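Local coordinates for putative branched-chain amino acid transport system substrate-binding protein (Rhodopseudomonas palustris, PDB 3TX6) that probably binds aromatic acids related to the lignin product p-coumaric acid in the periplasm for uptake by an ABC transporter, at residues A[4-9]-A[40-45]; A[60-65]-A[90-95]; A[221-226]-A[280-285]; A[236-241]-A[351-356]; A[294-299]-A[324-329]. One frame throughout, in Å; residues are numbered along the deposited sequence.

Contact 1. Residues A[4-9]-A[40-45]; sequences ETNEIT and GHPLKV
I8 and T9 pair with L43 and K44 in parallel beta-sheet register, joining strand 8-14 to strand 41-49 toward one side of a six-stranded sheet. The backbone ladder is short: I8 N donates to P42 O at 2.9 Å, and I8 O accepts from K44 N at 2.8 Å. Before the strand proper begins, E7 still leans on its neighbour, its CA 3.2 Å from P42 O in a CA-H...O contact. H41 adds a side-chain bond upstream of this ladder, ND1 giving its proton to N6 O at 2.6 Å. The acceptor lies only 4° out of the imidazole plane, and the donor meets a lone pair of the carbonyl. The chain leaves strand 8-14, passes through helix 21-29 and the short strand 37-38, and returns as the parallel neighbour 41-49, a beta-alpha-beta connection of the periplasmic binding protein fold. L43 lies alongside I8 on the same face of the sheet, its CD2 3.8 Å from I8 CB. CG1 of I8 stands anti to the carbonyl carbon (chi1 -62°), and the CD1 beyond it comes across H41 CB at 3.7 Å. Helix 282-304 covers this apolar face, V298 against I8 and F291 against L43. T9 and K44 turn their side chains to the other face, and between their backbones T9 CA lies 3.4 Å from K44 O in a further CA-H...O contact.

Contact 2. Residues A[60-65]-A[90-95]; sequences NARRFV and NEAQVP
R62 and V65 on helix 54-67 meet E91, A92 and V94 at the end of helix 79-92, two successive helices of an alpha/beta lobe of the periplasmic binding protein fold, with strand 72-75 between them in sequence. The polar half of this surface contact is a salt bridge between two bent chains. In R62, CG is anti to the backbone N (chi1 178°), after which bends at chi2 and chi3 turn the chain as far as NE; the guanidinium beyond lies at E91. E91 likewise starts with CG anti to its backbone N and then bends at chi2. The two side chains meet roughly at right angles, with the guanidinium and carboxylate planes 77° apart. R62 NH2 reaches E91 OE1 at 2.8 Å; the oxygen lies near the guanidinium plane, whereas the nitrogen comes from above the carboxylate plane, 50° out of it. R62 NH1 also makes a weak hydrogen bond to T66 OG1 on its own helix. Beside the ion pair the contact turns apolar. V65 CG2 sits 3.6 Å from A92 CB, and its other methyl, CG1, is 3.8 Å from V94 CG2. Positive phi at Q93 ends the helical course and lets V94 face V65; both valines also touch I73. One water bridges the charges, accepting from R62 NH1 at 2.9 Å and donating to E91 OE1 at 2.8 Å.

Contact 3. Residues A[221-226]-A[280-285]; sequences QTHGAA and RSQFAA. With ENO (3-(4-hydroxy-phenyl)pyruvic acid), chain D.
A226 and Q282 join the backbones: A226 O, in the loop 221-226, accepts from Q282 N at 3.0 Å. S281, the N-cap just before helix 282-304, accepts through OG from A284 N at 3.0 Å. T222 OG1 accepts from G224 N, an ST turn that shapes the loop. Q282 CG is anti to the backbone N (chi1 179°), which sets it 3.5 Å from H223 O. The amide meets the phenol end of the ligand, 3-(4-hydroxy-phenyl)pyruvic acid. NE2 donates to the phenol oxygen O3 at 3.0 Å and almost straight, 176°; it also bonds Q117 OE1, while OE1 accepts from G246 N. H223 lays one ring face over ligand atom C6, which stands 3.6 Å above the ring centre, and H223 NE2 bonds Q117 O. An alanine at H223 would probably open a gap over the phenol ring and leave Q117 O without this mate. G224 CA approaches ligand C5 at 3.3 Å, a place where a side chain would be crowded. F283 presents its edge, CE1 3.8 Å from ligand C8. In the ligand pocket between the lobes, as in other periplasmic binding proteins, S245 of strand 242-245 touches A226 and Q282, and L23 and E27 of helix 21-29 touch F283.

Contact 4. Residues A[236-241]-A[351-356]; sequences KSAEGV and LTVKDG
T352 OG1 donates to V241 O at 2.6 Å, and G240 N donates to V353 O at 2.9 Å, two bonds that tie a turn to the end of strand 349-354. The second is nearly straight, 174°, and lies in the plane of its carbonyl. The first comes in tilted by 29° from the plane of V241 C=O; the threonine torsion that sets OG1 anti to its own backbone N (chi1 -167°) is what puts the hydroxyl at this carbonyl. The same V241 O also receives a CA-H...O contact from T352 CA at 3.0 Å. The turn is a type II beta turn from A238 to V241, and G240 occupies the third position with the positive phi that favours glycine. At the outer side K354 bends back at chi2 and chi3, and its NZ lies 3.9 Å from E239 OE2, a long salt bridge. Inside, V353 is the residue turned toward the loop. Its CG2 meets V241 CG1 at 3.5 Å, its CB rests 3.3 Å from A238 O, and CG1 lies near A238 CB. I231 of helix 228-234 and Y358 of the last strand also pack on V353. The turn leads into strand 242-245, which runs antiparallel to 349-354 in the seven-stranded sheet, with L351 and M243 bonded through their backbones. V353 N is buried with no partner in the model, probably a small cost. Against it stand two short bonds to main-chain carbonyls, which are likely to hold turn and strand together largely independent of the surface charges.

Contact 5. Residues A[294-299]-A[324-329]; sequences LERVVP and KDIAAS
R296 and I326 mark the nearest approach of the backbones, their CA atoms 7.0 Å apart where helix 282-304 passes the short strand 326-328. D325 and I326 sit opposite Y333 as a G1 beta bulge, and the arginine donates to the carbonyls of D325 and of K324 just before it. R296 NH2 bonds K324 O at 2.9 Å, the oxygen lying 19° out of the guanidinium plane of R296. NH1 adds two weak bonds, to D325 O at 3.1 Å and to K324 O at 3.2 Å, which means that K324 O is gripped by both nitrogens. The chain gets there by bending at chi2 and chi3 (-73° and -67°), a fold that lays it across I326. R296 CG touches I326 CG2 at 3.8 Å, and I326 CG1 sits 3.9 Å above one guanidinium face, offset toward the rim. R296 NE pairs with E323 OE1, a salt bridge that helps fix the rotation of the group. An alanine at R296 would probably leave the K324 and D325 carbonyls without these donors, E323 without this charged partner, and I326 uncovered on that side. V297 CG1 makes a looser apolar contact with I326 CD1. I326 is further packed by V293 one turn earlier on the same helix and by Y333 across the two-stranded sheet, while L294, V298 and P299 of the helix carry I38 of strand 37-38.

In the fold
Contact 3 is the buried one, lying near the centre of the chain and lining the ligand, whereas contact 2 is a surface contact in which an ion pair with a bridging water flanks a small apolar patch. Contacts 1, 4 and 5 are partly buried. Main-chain bonds dominate contact 1 and share the work with a threonine in contact 4; in contact 5 an arginine supplies the donors. Helix 282-304 serves contact 3 with its first turn and contact 5 farther along, where V298 also packs on I8 of contact 1. Contacts 3 and 4 meet through Q221 and V241. Contacts 1 and 4, about 44 Å apart between centres, lie on opposite sides of the chain's centre.

Contact 1. Residues A[4-9]-A[40-45]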
# COMPACT_ATOMS: atom_id res chain seq x y z
N GLU A 4 27.39 16.45 -9.78
CA GLU A 4 26.37 15.92 -10.69
C GLU A 4 26.81 14.56 -11.32
O GLU A 4 28.00 14.31 -11.50
CB GLU A 4 26.19 17.00 -11.78
CG GLU A 4 25.99 16.54 -13.21
CD GLU A 4 27.19 16.62 -14.17
OE1 GLU A 4 28.31 17.18 -13.89
OE2 GLU A 4 26.97 16.07 -15.26
N THR A 5 25.85 13.70 -11.65
CA THR A 5 26.10 12.35 -12.15
C THR A 5 25.33 12.14 -13.48
O THR A 5 24.34 12.84 -13.78
CB THR A 5 25.58 11.28 -11.14
OG1 THR A 5 24.17 11.44 -10.94
CG2 THR A 5 26.26 11.36 -9.81
N ASN A 6 25.72 11.15 -14.24
CA ASN A 6 24.91 10.68 -15.41
C ASN A 6 23.70 9.84 -14.94
O ASN A 6 22.61 9.99 -15.48
CB ASN A 6 25.77 9.84 -16.35
CG ASN A 6 25.12 9.67 -17.73
OD1 ASN A 6 24.60 10.63 -18.32
ND2 ASN A 6 25.13 8.44 -18.24
N GLU A 7 23.93 8.97 -13.97
CA GLU A 7 22.87 8.11 -13.46
C GLU A 7 21.90 8.87 -12.57
O GLU A 7 22.24 9.91 -12.00
CB GLU A 7 23.45 6.94 -12.69
CG GLU A 7 24.08 7.25 -11.35
CD GLU A 7 25.57 7.59 -11.44
OE1 GLU A 7 26.11 7.92 -12.54
OE2 GLU A 7 26.22 7.57 -10.39
N ILE A 8 20.70 8.31 -12.46
CA ILE A 8 19.73 8.74 -11.49
C ILE A 8 19.75 7.66 -10.42
O ILE A 8 19.67 6.47 -10.72
CB ILE A 8 18.38 8.89 -12.16
CG1 ILE A 8 18.50 10.00 -13.27
CG2 ILE A 8 17.30 9.20 -11.14
CD1 ILE A 8 17.41 9.88 -14.23
N THR A 9 19.93 8.07 -9.17
CA THR A 9 20.20 7.15 -8.07
C THR A 9 18.94 7.04 -7.22
O THR A 9 18.45 8.04 -6.70
CB THR A 9 21.41 7.63 -7.23
OG1 THR A 9 22.54 7.79 -8.12
CG2 THR A 9 21.75 6.65 -6.08
N GLY A 40 17.44 8.48 -21.16
CA GLY A 40 18.81 8.10 -21.52
C GLY A 40 19.73 7.99 -20.33
O GLY A 40 20.89 7.56 -20.48
N HIS A 41 19.24 8.36 -19.14
CA HIS A 41 20.05 8.25 -17.94
C HIS A 41 19.80 6.92 -17.29
O HIS A 41 18.66 6.59 -16.95
CB HIS A 41 19.78 9.37 -16.96
CG HIS A 41 20.11 10.74 -17.50
ND1 HIS A 41 21.27 11.38 -17.22
CD2 HIS A 41 19.41 11.56 -18.36
CE1 HIS A 41 21.29 12.55 -17.89
NE2 HIS A 41 20.16 12.67 -18.55
N PRO A 42 20.86 6.12 -17.10
CA PRO A 42 20.68 4.84 -16.38
C PRO A 42 20.18 5.07 -14.95
O PRO A 42 20.57 6.06 -14.30
CB PRO A 42 22.08 4.21 -16.37
CG PRO A 42 22.99 5.16 -17.03
CD PRO A 42 22.27 6.42 -17.38
N LEU A 43 19.35 4.16 -14.46
CA LEU A 43 18.87 4.21 -13.09
C LEU A 43 19.80 3.27 -12.30
O LEU A 43 20.04 2.11 -12.67
CB LEU A 43 17.44 3.72 -13.01
CG LEU A 43 16.39 4.44 -13.85
CD1 LEU A 43 14.99 4.01 -13.42
CD2 LEU A 43 16.56 5.96 -13.78
N LYS A 44 20.33 3.80 -11.21
CA LYS A 44 21.14 3.04 -10.29
C LYS A 44 20.23 2.82 -9.09
O LYS A 44 19.91 3.76 -8.37
CB LYS A 44 22.39 3.83 -9.89
CG LYS A 44 23.21 3.17 -8.80
CD LYS A 44 23.89 1.91 -9.30
CE LYS A 44 24.85 1.32 -8.26
NZ LYS A 44 25.33 -0.05 -8.62
N VAL A 45 19.80 1.59 -8.88
CA VAL A 45 18.80 1.26 -7.89
C VAL A 45 19.50 0.40 -6.82
O VAL A 45 20.11 -0.65 -7.10
CB VAL A 45 17.62 0.48 -8.51
CG1 VAL A 45 16.60 0.12 -7.43
CG2 VAL A 45 16.97 1.28 -9.63

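Contact 2. Residues A[60-65]-A[90-95]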
# COMPACT_ATOMS: atom_id res chain seq x y z
N ASN A 60 18.85 2.67 6.74
CA ASN A 60 18.87 2.47 5.29
C ASN A 60 18.64 3.76 4.55
O ASN A 60 19.38 4.08 3.61
CB ASN A 60 17.85 1.41 4.85
CG ASN A 60 18.19 0.02 5.37
OD1 ASN A 60 19.29 -0.24 5.87
ND2 ASN A 60 17.25 -0.91 5.23
N ALA A 61 17.62 4.51 4.94
CA ALA A 61 17.31 5.76 4.29
C ALA A 61 18.50 6.73 4.35
O ALA A 61 18.81 7.41 3.36
CB ALA A 61 16.01 6.41 4.88
N ARG A 62 19.16 6.80 5.50
CA ARG A 62 20.30 7.64 5.66
C ARG A 62 21.46 7.21 4.76
O ARG A 62 22.10 8.05 4.15
CB ARG A 62 20.72 7.70 7.13
CG ARG A 62 21.95 8.54 7.40
CD ARG A 62 21.92 9.96 6.86
NE ARG A 62 20.81 10.69 7.40
CZ ARG A 62 20.51 11.96 7.12
NH1 ARG A 62 21.22 12.63 6.23
NH2 ARG A 62 19.42 12.53 7.65
N ARG A 63 21.70 5.89 4.67
CA ARG A 63 22.75 5.40 3.77
C ARG A 63 22.47 5.86 2.35
O ARG A 63 23.35 6.28 1.62
CB ARG A 63 22.84 3.87 3.77
CG ARG A 63 23.45 3.26 5.00
CD ARG A 63 23.57 1.74 4.95
NE ARG A 63 24.45 1.38 3.86
CZ ARG A 63 24.50 0.21 3.25
NH1 ARG A 63 23.75 -0.79 3.61
NH2 ARG A 63 25.37 0.07 2.25
N PHE A 64 21.21 5.84 1.93
CA PHE A 64 20.89 6.26 0.60
C PHE A 64 21.19 7.74 0.39
O PHE A 64 21.66 8.14 -0.66
CB PHE A 64 19.42 6.03 0.23
CG PHE A 64 18.94 4.62 0.37
CD1 PHE A 64 19.75 3.55 0.04
CD2 PHE A 64 17.62 4.37 0.74
CE1 PHE A 64 19.29 2.26 0.12
CE2 PHE A 64 17.16 3.08 0.86
CZ PHE A 64 17.98 2.03 0.52
N VAL A 65 20.82 8.56 1.37
CA VAL A 65 20.78 10.00 1.11
C VAL A 65 22.17 10.56 1.22
O VAL A 65 22.45 11.56 0.52
CB VAL A 65 19.68 10.80 1.92
CG1 VAL A 65 18.27 10.26 1.75
CG2 VAL A 65 19.98 10.86 3.37
N ASN A 90 12.59 14.02 4.76
CA ASN A 90 12.27 15.41 4.98
C ASN A 90 13.40 16.21 5.60
O ASN A 90 13.54 17.41 5.34
CB ASN A 90 10.98 15.60 5.75
CG ASN A 90 9.76 15.41 4.88
OD1 ASN A 90 9.29 16.35 4.25
ND2 ASN A 90 9.27 14.15 4.77
N GLU A 91 14.23 15.56 6.39
CA GLU A 91 15.40 16.23 6.99
C GLU A 91 16.53 16.42 5.96
O GLU A 91 17.13 17.51 5.88
CB GLU A 91 15.88 15.38 8.17
CG GLU A 91 16.89 16.11 9.06
CD GLU A 91 18.33 15.96 8.69
OE1 GLU A 91 18.64 15.25 7.72
OE2 GLU A 91 19.18 16.57 9.39
N ALA A 92 16.72 15.40 5.11
CA ALA A 92 17.77 15.42 4.11
C ALA A 92 17.35 16.18 2.82
O ALA A 92 18.19 16.45 1.95
CB ALA A 92 18.20 14.00 3.74
N GLN A 93 16.06 16.44 2.68
CA GLN A 93 15.49 17.11 1.52
C GLN A 93 15.62 16.29 0.24
O GLN A 93 16.16 16.75 -0.78
CB GLN A 93 16.08 18.54 1.36
CG GLN A 93 15.98 19.36 2.65
CD GLN A 93 16.50 20.75 2.40
OE1 GLN A 93 17.74 21.02 2.45
NE2 GLN A 93 15.59 21.64 2.10
N VAL A 94 15.14 15.07 0.32
CA VAL A 94 15.17 14.12 -0.77
C VAL A 94 13.73 13.62 -1.02
O VAL A 94 13.05 13.23 -0.10
CB VAL A 94 16.09 12.93 -0.46
CG1 VAL A 94 16.09 11.93 -1.64
CG2 VAL A 94 17.50 13.42 -0.13
N PRO A 95 13.29 13.60 -2.29
CA PRO A 95 11.97 13.04 -2.58
C PRO A 95 11.85 11.62 -2.07
O PRO A 95 12.73 10.78 -2.29
CB PRO A 95 11.88 13.09 -4.10
CG PRO A 95 12.78 14.26 -4.47
CD PRO A 95 13.91 14.20 -3.49
O HOH W 1 20.80 15.53 5.98

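Contact 3. Residues A[221-226]-A[280-285]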
# COMPACT_ATOMS: atom_id res chain seq x y z
N GLN A 221 -11.82 -6.77 4.90
CA GLN A 221 -10.36 -6.71 4.99
C GLN A 221 -9.87 -5.48 4.29
O GLN A 221 -10.46 -5.05 3.25
CB GLN A 221 -9.66 -7.96 4.40
CG GLN A 221 -9.85 -9.25 5.18
CD GLN A 221 -8.95 -9.37 6.40
OE1 GLN A 221 -7.98 -8.62 6.54
NE2 GLN A 221 -9.22 -10.36 7.27
N THR A 222 -8.76 -4.94 4.82
CA THR A 222 -8.08 -3.83 4.18
C THR A 222 -7.18 -4.24 3.03
O THR A 222 -6.95 -5.42 2.79
CB THR A 222 -7.21 -3.05 5.19
OG1 THR A 222 -6.02 -3.78 5.54
CG2 THR A 222 -8.00 -2.69 6.47
N HIS A 223 -6.65 -3.23 2.34
CA HIS A 223 -5.77 -3.45 1.20
C HIS A 223 -4.41 -3.99 1.62
O HIS A 223 -3.67 -4.47 0.78
CB HIS A 223 -5.67 -2.25 0.27
CG HIS A 223 -5.31 -0.92 0.94
ND1 HIS A 223 -5.74 -0.56 2.18
CD2 HIS A 223 -4.66 0.19 0.41
CE1 HIS A 223 -5.29 0.72 2.42
NE2 HIS A 223 -4.65 1.15 1.34
N GLY A 224 -4.11 -3.96 2.93
CA GLY A 224 -2.95 -4.65 3.48
C GLY A 224 -3.02 -6.16 3.38
O GLY A 224 -1.97 -6.83 3.59
N ALA A 225 -4.19 -6.68 2.98
CA ALA A 225 -4.38 -8.13 2.81
C ALA A 225 -4.35 -8.61 1.34
O ALA A 225 -4.49 -9.79 1.11
CB ALA A 225 -5.73 -8.58 3.47
N ALA A 226 -4.21 -7.72 0.35
CA ALA A 226 -4.49 -8.03 -1.07
C ALA A 226 -3.30 -8.71 -1.78
O ALA A 226 -2.63 -8.16 -2.67
CB ALA A 226 -4.93 -6.75 -1.81
N ARG A 280 0.29 -12.14 -8.81
CA ARG A 280 0.12 -10.68 -8.71
C ARG A 280 -0.18 -10.29 -7.27
O ARG A 280 -0.76 -11.05 -6.51
CB ARG A 280 -1.03 -10.26 -9.59
CG ARG A 280 -2.40 -10.83 -9.17
CD ARG A 280 -3.50 -10.60 -10.18
NE ARG A 280 -3.21 -11.26 -11.44
CZ ARG A 280 -3.97 -11.12 -12.54
NH1 ARG A 280 -5.07 -10.39 -12.49
NH2 ARG A 280 -3.61 -11.74 -13.68
N SER A 281 0.18 -9.06 -6.91
CA SER A 281 -0.11 -8.50 -5.59
C SER A 281 -0.30 -6.99 -5.63
O SER A 281 0.23 -6.28 -6.47
CB SER A 281 0.97 -8.87 -4.56
OG SER A 281 2.21 -8.28 -4.89
N GLN A 282 -1.04 -6.55 -4.63
CA GLN A 282 -1.11 -5.14 -4.21
C GLN A 282 0.28 -4.53 -4.11
O GLN A 282 0.49 -3.39 -4.52
CB GLN A 282 -1.79 -5.09 -2.84
CG GLN A 282 -1.97 -3.72 -2.19
CD GLN A 282 -3.03 -2.84 -2.80
OE1 GLN A 282 -3.80 -3.26 -3.68
NE2 GLN A 282 -3.09 -1.60 -2.32
N PHE A 283 1.20 -5.30 -3.55
CA PHE A 283 2.50 -4.77 -3.09
C PHE A 283 3.52 -4.60 -4.22
O PHE A 283 4.16 -3.54 -4.36
CB PHE A 283 3.01 -5.67 -1.94
CG PHE A 283 1.92 -5.93 -0.95
CD1 PHE A 283 1.41 -4.89 -0.23
CD2 PHE A 283 1.34 -7.20 -0.80
CE1 PHE A 283 0.32 -5.07 0.59
CE2 PHE A 283 0.26 -7.39 0.05
CZ PHE A 283 -0.25 -6.32 0.76
N ALA A 284 3.62 -5.63 -5.07
CA ALA A 284 4.48 -5.54 -6.27
C ALA A 284 4.14 -4.23 -7.05
O ALA A 284 5.01 -3.57 -7.61
CB ALA A 284 4.28 -6.74 -7.17
N ALA A 285 2.85 -3.94 -7.14
CA ALA A 285 2.35 -2.82 -7.88
C ALA A 285 2.85 -1.50 -7.33
O ALA A 285 3.02 -0.55 -8.11
CB ALA A 285 0.82 -2.88 -7.93
O4 ENO D . 0.99 -0.20 5.85
C9 ENO D . 0.85 -1.77 2.83
C8 ENO D . 0.47 -1.41 1.55
C7 ENO D . -0.87 -1.21 1.21
C6 ENO D . -1.82 -1.28 2.22
C5 ENO D . -1.46 -1.66 3.51
C4 ENO D . -0.11 -1.89 3.84
O3 ENO D . -1.19 -0.83 -0.09
C3 ENO D . 0.28 -2.37 5.21
C2 ENO D . 0.76 -1.37 6.19
C1 ENO D . 1.07 -1.86 7.53
O2 ENO D . 1.53 -1.04 8.35
O1 ENO D . 0.87 -3.07 7.85

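Contact 4. Residues A[236-241]-A[351-356]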
# COMPACT_ATOMS: atom_id res chain seq x y z
N LYS A 236 -10.30 -21.82 3.56
CA LYS A 236 -11.73 -21.84 3.35
C LYS A 236 -12.43 -20.72 4.12
O LYS A 236 -13.48 -20.20 3.63
CB LYS A 236 -12.33 -23.23 3.69
CG LYS A 236 -12.06 -24.25 2.59
CD LYS A 236 -12.52 -25.68 2.87
CE LYS A 236 -11.93 -26.65 1.82
NZ LYS A 236 -12.58 -28.00 1.73
N SER A 237 -11.85 -20.31 5.26
CA SER A 237 -12.35 -19.16 6.01
C SER A 237 -12.37 -17.81 5.21
O SER A 237 -13.05 -16.89 5.62
CB SER A 237 -11.51 -19.00 7.32
OG SER A 237 -10.32 -18.34 6.98
N ALA A 238 -11.65 -17.68 4.12
CA ALA A 238 -11.62 -16.44 3.31
C ALA A 238 -12.86 -16.34 2.44
O ALA A 238 -13.09 -15.27 1.88
CB ALA A 238 -10.36 -16.44 2.42
N GLU A 239 -13.66 -17.42 2.33
CA GLU A 239 -14.80 -17.40 1.40
C GLU A 239 -15.68 -16.20 1.73
O GLU A 239 -15.97 -15.95 2.87
CB GLU A 239 -15.56 -18.74 1.51
CG GLU A 239 -16.89 -18.87 0.73
CD GLU A 239 -18.12 -18.27 1.47
OE1 GLU A 239 -18.60 -18.71 2.61
OE2 GLU A 239 -18.63 -17.34 0.84
N GLY A 240 -16.07 -15.43 0.70
CA GLY A 240 -17.06 -14.35 0.88
C GLY A 240 -16.54 -13.07 1.46
O GLY A 240 -17.33 -12.13 1.63
N VAL A 241 -15.24 -13.02 1.77
CA VAL A 241 -14.62 -11.83 2.37
C VAL A 241 -14.83 -10.71 1.41
O VAL A 241 -14.95 -10.92 0.15
CB VAL A 241 -13.12 -12.07 2.70
CG1 VAL A 241 -12.27 -12.09 1.42
CG2 VAL A 241 -12.55 -11.04 3.70
N LEU A 351 -12.95 -6.58 -3.90
CA LEU A 351 -12.77 -8.03 -4.16
C LEU A 351 -13.52 -8.85 -3.21
O LEU A 351 -13.71 -8.49 -2.02
CB LEU A 351 -11.31 -8.45 -4.04
CG LEU A 351 -10.29 -7.88 -5.01
CD1 LEU A 351 -8.87 -8.33 -4.63
CD2 LEU A 351 -10.73 -8.26 -6.40
N THR A 352 -13.96 -10.01 -3.69
CA THR A 352 -14.36 -11.05 -2.79
C THR A 352 -13.56 -12.32 -3.15
O THR A 352 -12.77 -12.32 -4.08
CB THR A 352 -15.91 -11.25 -2.82
OG1 THR A 352 -16.31 -12.06 -1.73
CG2 THR A 352 -16.41 -11.85 -4.16
N VAL A 353 -13.74 -13.37 -2.34
CA VAL A 353 -13.13 -14.68 -2.56
C VAL A 353 -14.23 -15.70 -2.81
O VAL A 353 -15.14 -15.86 -1.97
CB VAL A 353 -12.27 -15.06 -1.35
CG1 VAL A 353 -11.77 -16.49 -1.50
CG2 VAL A 353 -11.08 -14.11 -1.23
N LYS A 354 -14.18 -16.34 -4.00
CA LYS A 354 -15.10 -17.43 -4.33
C LYS A 354 -14.29 -18.56 -4.95
O LYS A 354 -13.48 -18.33 -5.84
CB LYS A 354 -16.18 -16.98 -5.34
CG LYS A 354 -16.99 -15.73 -4.98
CD LYS A 354 -17.82 -15.88 -3.70
CE LYS A 354 -19.10 -16.67 -3.92
NZ LYS A 354 -19.94 -16.54 -2.70
N ASP A 355 -14.55 -19.79 -4.51
CA ASP A 355 -13.82 -20.99 -5.00
C ASP A 355 -12.32 -20.79 -4.88
O ASP A 355 -11.54 -21.23 -5.75
CB ASP A 355 -14.20 -21.32 -6.46
CG ASP A 355 -15.70 -21.43 -6.64
OD1 ASP A 355 -16.28 -22.37 -6.04
OD2 ASP A 355 -16.29 -20.56 -7.35
N GLY A 356 -11.94 -20.11 -3.78
CA GLY A 356 -10.54 -20.00 -3.37
C GLY A 356 -9.74 -18.97 -4.16
O GLY A 356 -8.51 -18.98 -4.09

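Contact 5. Residues A[294-299]-A[324-329]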
# COMPACT_ATOMS: atom_id res chain seq x y z
N LEU A 294 8.24 8.04 -11.63
CA LEU A 294 9.53 8.52 -12.08
C LEU A 294 9.64 8.70 -13.60
O LEU A 294 10.26 9.67 -14.06
CB LEU A 294 10.67 7.64 -11.57
CG LEU A 294 10.89 7.63 -10.05
CD1 LEU A 294 12.15 6.83 -9.71
CD2 LEU A 294 10.91 9.05 -9.49
N GLU A 295 9.05 7.81 -14.39
CA GLU A 295 9.05 8.01 -15.84
C GLU A 295 8.37 9.33 -16.27
O GLU A 295 8.74 9.84 -17.31
CB GLU A 295 8.36 6.85 -16.55
CG GLU A 295 9.17 5.57 -16.57
CD GLU A 295 8.43 4.49 -17.34
OE1 GLU A 295 7.69 4.79 -18.32
OE2 GLU A 295 8.54 3.34 -17.01
N ARG A 296 7.43 9.84 -15.49
CA ARG A 296 6.78 11.15 -15.76
C ARG A 296 7.61 12.30 -15.21
O ARG A 296 7.80 13.31 -15.92
CB ARG A 296 5.38 11.27 -15.10
CG ARG A 296 4.29 10.62 -15.88
CD ARG A 296 3.91 11.41 -17.13
NE ARG A 296 3.29 12.72 -16.95
CZ ARG A 296 1.98 12.96 -16.77
NH1 ARG A 296 1.08 12.00 -16.68
NH2 ARG A 296 1.56 14.19 -16.65
N VAL A 297 8.08 12.19 -13.96
CA VAL A 297 8.60 13.38 -13.32
C VAL A 297 10.11 13.59 -13.61
O VAL A 297 10.60 14.70 -13.63
CB VAL A 297 8.36 13.43 -11.81
CG1 VAL A 297 6.87 13.53 -11.46
CG2 VAL A 297 9.07 12.34 -11.03
N VAL A 298 10.86 12.52 -13.78
CA VAL A 298 12.29 12.65 -14.04
C VAL A 298 12.58 13.42 -15.35
O VAL A 298 13.46 14.29 -15.34
CB VAL A 298 13.01 11.26 -14.00
CG1 VAL A 298 14.41 11.34 -14.66
CG2 VAL A 298 13.06 10.74 -12.55
N PRO A 299 11.88 13.10 -16.47
CA PRO A 299 12.20 13.94 -17.66
C PRO A 299 11.94 15.43 -17.45
O PRO A 299 12.68 16.25 -17.95
CB PRO A 299 11.31 13.34 -18.78
CG PRO A 299 11.10 11.91 -18.32
CD PRO A 299 10.99 11.97 -16.81
N LYS A 324 0.25 16.07 -13.96
CA LYS A 324 -1.07 15.60 -13.54
C LYS A 324 -1.48 14.31 -14.25
O LYS A 324 -1.05 14.04 -15.36
CB LYS A 324 -2.12 16.67 -13.81
CG LYS A 324 -1.95 17.97 -13.01
CD LYS A 324 -1.99 17.79 -11.52
CE LYS A 324 -1.70 19.11 -10.78
NZ LYS A 324 -1.63 18.95 -9.31
N ASP A 325 -2.32 13.52 -13.59
CA ASP A 325 -2.90 12.29 -14.18
C ASP A 325 -1.80 11.32 -14.61
O ASP A 325 -1.68 10.91 -15.78
CB ASP A 325 -3.88 12.63 -15.31
CG ASP A 325 -5.09 13.39 -14.83
OD1 ASP A 325 -5.80 12.86 -13.96
OD2 ASP A 325 -5.32 14.52 -15.28
N ILE A 326 -0.98 10.94 -13.64
CA ILE A 326 0.10 9.96 -13.86
C ILE A 326 -0.53 8.55 -13.76
O ILE A 326 -0.94 8.10 -12.70
CB ILE A 326 1.22 10.12 -12.81
CG1 ILE A 326 1.83 11.50 -12.86
CG2 ILE A 326 2.29 9.03 -13.03
CD1 ILE A 326 2.84 11.82 -11.76
N ALA A 327 -0.58 7.87 -14.90
CA ALA A 327 -1.23 6.57 -15.00
C ALA A 327 -0.33 5.47 -14.47
O ALA A 327 0.82 5.38 -14.84
CB ALA A 327 -1.71 6.28 -16.41
N ALA A 328 -0.86 4.65 -13.56
CA ALA A 328 -0.09 3.51 -13.01
C ALA A 328 -1.03 2.34 -12.77
O ALA A 328 -2.25 2.44 -13.02
CB ALA A 328 0.66 3.91 -11.73
N SER A 329 -0.49 1.22 -12.34
CA SER A 329 -1.33 0.01 -12.20
C SER A 329 -2.38 0.14 -11.10
O SER A 329 -3.47 -0.46 -11.18
CB SER A 329 -0.48 -1.24 -11.98
OG SER A 329 0.10 -1.24 -10.71